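Coenzyme F420-dependent N(5),N(10)-methenyltetrahydromethanopterin reductase-related protein (Desulfurobacterium thermolithotrophum DSM 11699, PDB 6HUZ) binds the iron-guanylylpyridinol cofactor of [Fe]-hydrogenase and, as a bacterial paralog of that enzyme, uses tetrahydrofolate derivatives as substrates. Local coordinates at residues L24-E38 with A149-I161. Residues are numbered along the deposited sequence; the frame is centred on the assembly and turned at random.
With FE9 (iron-guanylyl pyridinol cofactor), chain B.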
ATOM      1  N   LEU A  24      15.392  16.400  17.244  1.00 39.88           N
ATOM      2  CA  LEU A  24      14.435  17.333  16.654  1.00 38.49           C
ATOM      3  C   LEU A  24      14.633  18.791  17.061  1.00 44.85           C
ATOM      4  O   LEU A  24      14.670  19.654  16.181  1.00 44.16           O
ATOM      5  CB  LEU A  24      13.023  16.868  16.969  1.00 37.12           C
ATOM      6  CG  LEU A  24      12.662  15.491  16.381  1.00 36.32           C
ATOM      7  CD1 LEU A  24      11.519  14.868  17.143  1.00 36.07           C
ATOM      8  CD2 LEU A  24      12.312  15.581  14.879  1.00 32.04           C
ATOM      9  N   GLY A  25      14.758  19.064  18.361  1.00 44.96           N
ATOM     10  CA  GLY A  25      14.964  20.425  18.853  1.00 43.28           C
ATOM     11  C   GLY A  25      14.125  20.805  20.054  1.00 44.42           C
ATOM     12  O   GLY A  25      13.422  19.966  20.619  1.00 44.89           O
ATOM     13  N   GLY A  26      14.204  22.076  20.433  1.00 39.54           N
ATOM     14  CA  GLY A  26      13.462  22.619  21.570  1.00 39.68           C
ATOM     15  C   GLY A  26      13.962  22.077  22.897  1.00 46.55           C
ATOM     16  O   GLY A  26      15.038  21.489  22.958  1.00 42.70           O
ATOM     17  N   GLU A  27      13.184  22.279  23.973  1.00 46.39           N
ATOM     18  CA  GLU A  27      13.526  21.824  25.325  1.00 44.88           C
ATOM     19  C   GLU A  27      12.339  21.250  26.020  1.00 49.55           C
ATOM     20  O   GLU A  27      11.224  21.688  25.740  1.00 49.02           O
ATOM     21  CB  GLU A  27      13.881  23.029  26.199  1.00 48.06           C
ATOM     22  CG  GLU A  27      15.141  23.727  25.808  1.00 61.74           C
ATOM     23  CD  GLU A  27      15.468  24.810  26.808  1.00 65.09           C
ATOM     24  OE1 GLU A  27      16.426  24.610  27.586  1.00 65.04           O
ATOM     25  OE2 GLU A  27      14.765  25.847  26.823  1.00 59.11           O
ATOM     26  N   PRO A  28      12.545  20.356  27.018  1.00 48.75           N
ATOM     27  CA  PRO A  28      11.394  19.841  27.761  1.00 45.87           C
ATOM     28  C   PRO A  28      10.719  21.012  28.466  1.00 46.29           C
ATOM     29  O   PRO A  28      11.343  22.063  28.674  1.00 48.12           O
ATOM     30  CB  PRO A  28      12.001  18.803  28.721  1.00 46.19           C
ATOM     31  CG  PRO A  28      13.421  19.147  28.812  1.00 53.75           C
ATOM     32  CD  PRO A  28      13.807  19.777  27.507  1.00 50.10           C
ATOM     33  N   PRO A  29       9.431  20.889  28.809  1.00 42.55           N
ATOM     34  CA  PRO A  29       8.560  19.718  28.657  1.00 40.79           C
ATOM     35  C   PRO A  29       7.937  19.590  27.268  1.00 43.66           C
ATOM     36  O   PRO A  29       7.526  20.576  26.665  1.00 43.99           O
ATOM     37  CB  PRO A  29       7.515  19.945  29.741  1.00 44.13           C
ATOM     38  CG  PRO A  29       7.332  21.446  29.724  1.00 49.94           C
ATOM     39  CD  PRO A  29       8.729  21.993  29.497  1.00 46.26           C
ATOM     40  N   TYR A  30       7.868  18.358  26.780  1.00 38.45           N
ATOM     41  CA  TYR A  30       7.311  18.028  25.477  1.00 39.28           C
ATOM     42  C   TYR A  30       5.974  17.325  25.663  1.00 41.69           C
ATOM     43  O   TYR A  30       5.710  16.777  26.733  1.00 40.15           O
ATOM     44  CB  TYR A  30       8.260  17.056  24.761  1.00 39.29           C
ATOM     45  CG  TYR A  30       9.598  17.657  24.384  1.00 40.41           C
ATOM     46  CD1 TYR A  30       9.703  18.575  23.343  1.00 41.47           C
ATOM     47  CD2 TYR A  30      10.770  17.242  25.005  1.00 40.55           C
ATOM     48  CE1 TYR A  30      10.937  19.079  22.946  1.00 44.83           C
ATOM     49  CE2 TYR A  30      12.008  17.762  24.639  1.00 41.67           C
ATOM     50  CZ  TYR A  30      12.091  18.671  23.597  1.00 48.52           C
ATOM     51  OH  TYR A  30      13.321  19.172  23.219  1.00 41.54           O
ATOM     52  N   GLY A  31       5.158  17.332  24.617  1.00 39.17           N
ATOM     53  CA  GLY A  31       3.863  16.660  24.630  1.00 36.92           C
ATOM     54  C   GLY A  31       2.695  17.502  25.093  1.00 39.06           C
ATOM     55  O   GLY A  31       2.611  18.676  24.756  1.00 32.97           O
ATOM     56  N   GLY A  32       1.791  16.892  25.846  1.00 36.81           N
ATOM     57  CA  GLY A  32       0.586  17.541  26.350  1.00 39.07           C
ATOM     58  C   GLY A  32       0.875  18.815  27.104  1.00 40.67           C
ATOM     59  O   GLY A  32       0.154  19.802  26.966  1.00 37.22           O
ATOM     60  N   SER A  33       1.938  18.771  27.930  1.00 38.63           N
ATOM     61  CA  SER A  33       2.396  19.907  28.718  1.00 40.37           C
ATOM     62  C   SER A  33       2.702  21.096  27.808  1.00 42.60           C
ATOM     63  O   SER A  33       2.286  22.216  28.112  1.00 42.21           O
ATOM     64  CB  SER A  33       3.678  19.522  29.459  1.00 42.84           C
ATOM     65  OG  SER A  33       4.582  18.940  28.529  1.00 46.04           O
ATOM     66  N   ALA A  34       3.445  20.861  26.714  1.00 36.15           N
ATOM     67  CA  ALA A  34       3.813  21.931  25.769  1.00 37.29           C
ATOM     68  C   ALA A  34       2.556  22.523  25.111  1.00 42.95           C
ATOM     69  O   ALA A  34       2.469  23.740  24.952  1.00 42.79           O
ATOM     70  CB  ALA A  34       4.734  21.369  24.673  1.00 37.07           C
ATOM     71  N   MET A  35       1.609  21.647  24.720  1.00 38.00           N
ATOM     72  CA  MET A  35       0.344  22.021  24.097  1.00 34.89           C
ATOM     73  C   MET A  35      -0.405  22.937  25.062  1.00 39.83           C
ATOM     74  O   MET A  35      -0.892  23.986  24.666  1.00 40.48           O
ATOM     75  CB  MET A  35      -0.511  20.781  23.812  1.00 33.95           C
ATOM     76  CG  MET A  35      -0.020  19.971  22.622  1.00 33.67           C
ATOM     77  SD  MET A  35      -1.030  18.522  22.350  1.00 38.69           S
ATOM     78  CE  MET A  35      -2.571  19.246  21.966  1.00 32.57           C
ATOM     79  N   ALA A  36      -0.518  22.528  26.302  1.00 37.15           N
ATOM     80  CA  ALA A  36      -1.191  23.318  27.370  1.00 38.23           C
ATOM     81  C   ALA A  36      -0.568  24.697  27.521  1.00 40.59           C
ATOM     82  O   ALA A  36      -1.275  25.688  27.555  1.00 41.34           O
ATOM     83  CB  ALA A  36      -1.102  22.576  28.697  1.00 39.25           C
ATOM     84  N   VAL A  37       0.755  24.763  27.635  1.00 39.67           N
ATOM     85  CA  VAL A  37       1.473  26.028  27.765  1.00 39.52           C
ATOM     86  C   VAL A  37       1.141  26.940  26.579  1.00 45.04           C
ATOM     87  O   VAL A  37       0.872  28.134  26.773  1.00 44.39           O
ATOM     88  CB  VAL A  37       2.996  25.776  27.907  1.00 43.60           C
ATOM     89  CG1 VAL A  37       3.809  27.026  27.541  1.00 43.03           C
ATOM     90  CG2 VAL A  37       3.331  25.320  29.336  1.00 44.51           C
ATOM     91  N   GLU A  38       1.145  26.396  25.356  1.00 39.87           N
ATOM     92  CA  GLU A  38       0.836  27.202  24.177  1.00 38.65           C
ATOM     93  C   GLU A  38      -0.586  27.740  24.198  1.00 38.94           C
ATOM     94  O   GLU A  38      -0.789  28.889  23.829  1.00 40.26           O
ATOM     95  CB  GLU A  38       1.061  26.381  22.879  1.00 36.82           C
ATOM     96  CG  GLU A  38       2.538  26.236  22.565  1.00 41.98           C
ATOM     97  CD  GLU A  38       2.911  25.198  21.516  1.00 53.44           C
ATOM     98  OE1 GLU A  38       4.129  24.940  21.384  1.00 48.89           O
ATOM     99  OE2 GLU A  38       2.012  24.643  20.838  1.00 44.31           O
ATOM    100  N   ALA A 149       3.709  15.447  15.206  1.00 30.93           N
ATOM    101  CA  ALA A 149       4.998  16.000  15.639  1.00 29.19           C
ATOM    102  C   ALA A 149       4.982  15.927  17.161  1.00 32.24           C
ATOM    103  O   ALA A 149       3.943  15.591  17.741  1.00 29.64           O
ATOM    104  CB  ALA A 149       5.104  17.491  15.208  1.00 27.54           C
ATOM    105  N   ILE A 150       6.117  16.234  17.812  1.00 29.40           N
ATOM    106  CA  ILE A 150       6.156  16.235  19.257  1.00 29.50           C
ATOM    107  C   ILE A 150       5.984  17.704  19.715  1.00 35.45           C
ATOM    108  O   ILE A 150       6.898  18.520  19.505  1.00 35.98           O
ATOM    109  CB  ILE A 150       7.487  15.630  19.792  1.00 28.81           C
ATOM    110  CG1 ILE A 150       7.579  14.123  19.359  1.00 28.00           C
ATOM    111  CG2 ILE A 150       7.600  15.821  21.317  1.00 27.51           C
ATOM    112  CD1 ILE A 150       8.986  13.489  19.657  1.00 35.98           C
ATOM    113  N   PRO A 151       4.856  18.076  20.350  1.00 32.47           N
ATOM    114  CA  PRO A 151       4.711  19.478  20.794  1.00 34.47           C
ATOM    115  C   PRO A 151       5.889  19.891  21.665  1.00 40.57           C
ATOM    116  O   PRO A 151       6.267  19.151  22.594  1.00 40.93           O
ATOM    117  CB  PRO A 151       3.398  19.456  21.567  1.00 34.36           C
ATOM    118  CG  PRO A 151       2.591  18.376  20.856  1.00 33.35           C
ATOM    119  CD  PRO A 151       3.648  17.296  20.692  1.00 31.58           C
ATOM    120  N   GLY A 152       6.473  21.046  21.329  1.00 35.29           N
ATOM    121  CA  GLY A 152       7.637  21.596  22.015  1.00 38.45           C
ATOM    122  C   GLY A 152       8.874  21.602  21.141  1.00 40.81           C
ATOM    123  O   GLY A 152       9.887  22.230  21.480  1.00 37.88           O
ATOM    124  N   THR A 153       8.805  20.897  20.010  1.00 39.52           N
ATOM    125  CA  THR A 153       9.892  20.840  19.043  1.00 39.69           C
ATOM    126  C   THR A 153       9.587  21.904  17.952  1.00 39.32           C
ATOM    127  O   THR A 153       8.423  22.231  17.707  1.00 32.17           O
ATOM    128  CB  THR A 153       9.983  19.447  18.434  1.00 36.40           C
ATOM    129  OG1 THR A 153       8.756  19.169  17.755  1.00 35.96           O
ATOM    130  CG2 THR A 153      10.260  18.363  19.485  1.00 33.06           C
ATOM    131  N   PRO A 154      10.598  22.466  17.282  1.00 40.29           N
ATOM    132  CA  PRO A 154      10.297  23.451  16.227  1.00 40.39           C
ATOM    133  C   PRO A 154       9.463  22.865  15.071  1.00 39.64           C
ATOM    134  O   PRO A 154       8.817  23.630  14.359  1.00 38.87           O
ATOM    135  CB  PRO A 154      11.677  23.873  15.731  1.00 43.59           C
ATOM    136  CG  PRO A 154      12.603  22.764  16.144  1.00 48.24           C
ATOM    137  CD  PRO A 154      12.050  22.228  17.416  1.00 43.45           C
ATOM    138  N   GLN A 155       9.478  21.527  14.876  1.00 33.41           N
ATOM    139  CA  GLN A 155       8.724  20.870  13.789  1.00 33.24           C
ATOM    140  C   GLN A 155       7.223  20.944  14.051  1.00 38.65           C
ATOM    141  O   GLN A 155       6.442  20.881  13.106  1.00 34.82           O
ATOM    142  CB  GLN A 155       9.109  19.358  13.649  1.00 31.17           C
ATOM    143  CG  GLN A 155      10.519  19.105  13.119  1.00 34.44           C
ATOM    144  CD  GLN A 155      11.617  19.247  14.160  1.00 44.64           C
ATOM    145  OE1 GLN A 155      11.379  19.413  15.370  1.00 41.35           O
ATOM    146  NE2 GLN A 155      12.864  19.186  13.718  1.00 37.13           N
ATOM    147  N   HIS A 156       6.802  21.046  15.329  1.00 35.20           N
ATOM    148  CA  HIS A 156       5.370  21.100  15.601  1.00 31.90           C
ATOM    149  C   HIS A 156       4.819  22.478  15.192  1.00 32.71           C
ATOM    150  O   HIS A 156       4.901  23.441  15.962  1.00 36.02           O
ATOM    151  CB  HIS A 156       5.078  20.780  17.072  1.00 33.26           C
ATOM    152  CG  HIS A 156       3.625  20.905  17.388  1.00 35.57           C
ATOM    153  ND1 HIS A 156       3.189  21.600  18.494  1.00 36.62           N
ATOM    154  CD2 HIS A 156       2.550  20.466  16.688  1.00 33.98           C
ATOM    155  CE1 HIS A 156       1.869  21.531  18.468  1.00 35.83           C
ATOM    156  NE2 HIS A 156       1.437  20.878  17.379  1.00 34.48           N
ATOM    157  N   LYS A 157       4.272  22.580  13.957  1.00 30.78           N
ATOM    158  CA  LYS A 157       3.738  23.848  13.471  1.00 31.68           C
ATOM    159  C   LYS A 157       2.350  23.658  12.960  1.00 28.38           C
ATOM    160  O   LYS A 157       1.915  24.406  12.116  1.00 30.82           O
ATOM    161  CB  LYS A 157       4.627  24.389  12.347  1.00 33.83           C
ATOM    162  CG  LYS A 157       6.114  24.297  12.673  1.00 45.49           C
ATOM    163  CD  LYS A 157       6.959  25.341  11.954  1.00 44.59           C
ATOM    164  CE  LYS A 157       8.138  24.731  11.240  1.00 57.87           C
ATOM    165  NZ  LYS A 157       9.314  25.642  11.269  1.00 78.15           N
ATOM    166  N   HIS A 158       1.632  22.653  13.449  1.00 26.33           N
ATOM    167  CA  HIS A 158       0.304  22.404  12.876  1.00 24.80           C
ATOM    168  C   HIS A 158      -0.405  21.390  13.709  1.00 27.04           C
ATOM    169  O   HIS A 158       0.190  20.787  14.598  1.00 29.09           O
ATOM    170  CB  HIS A 158       0.541  21.700  11.464  1.00 27.24           C
ATOM    171  CG  HIS A 158       1.567  20.605  11.603  1.00 29.52           C
ATOM    172  ND1 HIS A 158       2.919  20.856  11.416  1.00 32.55           N
ATOM    173  CD2 HIS A 158       1.419  19.333  12.038  1.00 30.55           C
ATOM    174  CE1 HIS A 158       3.541  19.721  11.703  1.00 31.49           C
ATOM    175  NE2 HIS A 158       2.680  18.780  12.091  1.00 31.13           N
ATOM    176  N   TYR A 159      -1.664  21.155  13.380  1.00 28.67           N
ATOM    177  CA  TYR A 159      -2.478  20.113  14.000  1.00 29.72           C
ATOM    178  C   TYR A 159      -3.327  19.458  12.870  1.00 33.37           C
ATOM    179  O   TYR A 159      -3.749  20.151  11.932  1.00 31.10           O
ATOM    180  CB  TYR A 159      -3.440  20.663  15.040  1.00 32.72           C
ATOM    181  CG  TYR A 159      -2.804  21.028  16.361  1.00 32.65           C
ATOM    182  CD1 TYR A 159      -2.339  20.046  17.228  1.00 32.33           C
ATOM    183  CD2 TYR A 159      -2.675  22.358  16.752  1.00 34.46           C
ATOM    184  CE1 TYR A 159      -1.765  20.374  18.446  1.00 35.05           C
ATOM    185  CE2 TYR A 159      -2.105  22.698  17.975  1.00 36.21           C
ATOM    186  CZ  TYR A 159      -1.646  21.701  18.818  1.00 38.37           C
ATOM    187  OH  TYR A 159      -1.061  22.002  20.016  1.00 38.86           O
ATOM    188  N   LEU A 160      -3.584  18.150  12.992  1.00 26.43           N
ATOM    189  CA  LEU A 160      -4.438  17.421  12.081  1.00 27.96           C
ATOM    190  C   LEU A 160      -5.739  17.303  12.853  1.00 31.22           C
ATOM    191  O   LEU A 160      -5.735  16.780  13.976  1.00 27.05           O
ATOM    192  CB  LEU A 160      -3.866  16.040  11.742  1.00 27.03           C
ATOM    193  CG  LEU A 160      -2.472  16.030  11.142  1.00 32.80           C
ATOM    194  CD1 LEU A 160      -2.136  14.620  10.599  1.00 32.77           C
ATOM    195  CD2 LEU A 160      -2.338  17.041  10.043  1.00 36.10           C
ATOM    196  N   ILE A 161      -6.836  17.812  12.260  1.00 28.49           N
ATOM    197  CA  ILE A 161      -8.182  17.862  12.842  1.00 28.46           C
ATOM    198  C   ILE A 161      -9.148  17.029  12.037  1.00 34.29           C
ATOM    199  O   ILE A 161      -9.397  17.283  10.845  1.00 35.00           O
ATOM    200  CB  ILE A 161      -8.665  19.348  12.989  1.00 29.71           C
ATOM    201  CG1 ILE A 161      -7.728  20.134  13.917  1.00 28.14           C
ATOM    202  CG2 ILE A 161     -10.115  19.442  13.512  1.00 31.21           C
ATOM    203  CD1 ILE A 161      -7.827  21.650  13.705  1.00 33.89           C
TER
HETATM  204  O2  FE9 B 401       4.832   9.881  21.307  1.00 34.73           O
HETATM  205 FE   FE9 B 401       2.623  11.518  19.623  1.00 38.83          FE
HETATM  206  C1F FE9 B 401       3.619  12.942  20.202  1.00 43.65           C
HETATM  207  O1F FE9 B 401       4.231  13.826  20.559  1.00 45.55           O
HETATM  208  C2F FE9 B 401       2.461  12.348  17.994  1.00 42.29           C
HETATM  209  O2F FE9 B 401       2.342  12.885  17.007  1.00 38.49           O
HETATM  210  C8  FE9 B 401       0.953  12.197  20.240  1.00 36.75           C
HETATM  211  O18 FE9 B 401       0.297  13.007  19.609  1.00 41.07           O
HETATM  212  C7  FE9 B 401       0.425  11.685  21.570  1.00 36.62           C
HETATM  213  C6  FE9 B 401       1.555  10.911  22.187  1.00 33.09           C
HETATM  214  N1  FE9 B 401       2.713  10.732  21.412  1.00 36.67           N
HETATM  215  C5  FE9 B 401       1.440  10.394  23.560  1.00 35.77           C
HETATM  216  C5M FE9 B 401       0.159  10.583  24.321  1.00 28.74           C
HETATM  217  C4  FE9 B 401       2.581   9.656  24.125  1.00 39.15           C
HETATM  218  C3  FE9 B 401       3.803   9.462  23.295  1.00 37.50           C
HETATM  219  C3M FE9 B 401       5.019   8.736  23.813  1.00 29.52           C
HETATM  220  C2  FE9 B 401       3.828  10.049  21.903  1.00 32.60           C
HETATM  221  O3P FE9 B 401       2.417   9.117  25.364  1.00 43.88           O
HETATM  222  P1  FE9 B 401       3.034   9.762  26.710  1.00 36.62           P
HETATM  223  O1P FE9 B 401       4.125  10.659  26.363  1.00 26.09           O
HETATM  224  O2P FE9 B 401       3.679   8.542  27.555  1.00 34.30           O
HETATM  225  O5' FE9 B 401       1.826  10.507  27.434  1.00 35.40           O
HETATM  226  C5' FE9 B 401       0.767   9.809  28.070  1.00 33.42           C
HETATM  227  C4' FE9 B 401       0.447  10.586  29.342  1.00 29.23           C
HETATM  228  O4' FE9 B 401      -0.724  10.050  29.946  1.00 33.96           O
HETATM  229  C1' FE9 B 401      -0.581  10.179  31.355  1.00 30.10           C
HETATM  230  C2' FE9 B 401       0.876   9.845  31.595  1.00 41.09           C
HETATM  231  O2' FE9 B 401       1.385  10.312  32.852  1.00 48.18           O
HETATM  232  C3' FE9 B 401       1.551  10.496  30.394  1.00 33.67           C
HETATM  233  O3' FE9 B 401       2.040  11.808  30.677  1.00 35.22           O
HETATM  234  N9A FE9 B 401      -1.574   9.326  32.035  1.00 33.44           N
HETATM  235  C4A FE9 B 401      -2.761   9.782  32.359  1.00 37.87           C
HETATM  236  N3A FE9 B 401      -3.337  11.003  32.268  1.00 39.37           N
HETATM  237  C2A FE9 B 401      -4.582  11.173  32.761  1.00 37.18           C
HETATM  238  N2A FE9 B 401      -5.135  12.397  32.613  1.00 37.80           N
HETATM  239  N1A FE9 B 401      -5.290  10.196  33.360  1.00 38.06           N
HETATM  240  C6A FE9 B 401      -4.791   8.963  33.556  1.00 35.53           C
HETATM  241  O6A FE9 B 401      -5.463   8.068  34.095  1.00 37.70           O
HETATM  242  C5A FE9 B 401      -3.457   8.674  33.028  1.00 37.77           C
HETATM  243  N7A FE9 B 401      -2.633   7.616  32.990  1.00 37.73           N
HETATM  244  C8A FE9 B 401      -1.491   8.026  32.380  1.00 31.54           C
HETATM  245  O   HOH W   1      11.041  23.801  23.376  1.00 35.65           O
HETATM  246  O   HOH W   2       5.063  22.902  19.867  1.00 34.37           O
HETATM  247  O   HOH W   3      -0.739  24.611  20.386  1.00 34.54           O
HETATM  248  O   HOH W   4       4.067   9.992  18.825  1.00 38.05           O
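Gly-31 N, at the N-cap position, donates to Pro-151 O at 2.9 Å, one of two direct hydrogen bonds that tie the loop leading into helix 32-41 to the turns before strand 158-163. The second bond runs from Gln-155 NE2 to Leu-24 O (3.1 Å), with the acceptor in the amide plane; the bend at chi2 (80°) folds the amide back over Leu-24, whose CD2 packs on its carbon.

Pro-151 O also meets the Tyr-30 ring at its edge. That ring is held by its hydroxyl, which donates to Gly-25 O at 2.7 Å, and its CE1 rests against Thr-153 CG2. Thr-153 OG1 donates to Ile-150 O and, with Thr-153 N, braces the type II turn from Ile-150 to Thr-153.

Apolar contacts fill in around these bonds. Ile-150 sends CG2 to Tyr-30 CB and CD1 to Leu-24 CD1, while Pro-151 CB packs on Ala-34 CB and Pro-151 CG on Met-35 CG, 3.5 Å away. Met-35 bends at chi3, bringing CE to Tyr-159 CE1 at 3.8 Å.

Three waters bridge the segments as well. One molecule joins Glu-38 OE1, Gly-152 N and His-156 ND1, a second bridges Glu-38 OE2 and Tyr-159 OH, and a third links Glu-27 N to Gly-152 O.

On the cofactor side, Ala-149 N makes a weak hydrogen bond to FE9 O2F, and Ile-150 CA lies 3.3 Å from FE9 O1F. Residues 149-151 line the cofactor pocket, and Ala-149 and Ile-150 the methenyltetrahydrofolate pocket as well, so the contact backs this edge of the site in the Rossmann-like N-terminal domain, with helix 20-23 against Tyr-30 and Ile-150, helix 58-66 behind Pro-29, and strand 158-163 running on beside strand 190-195.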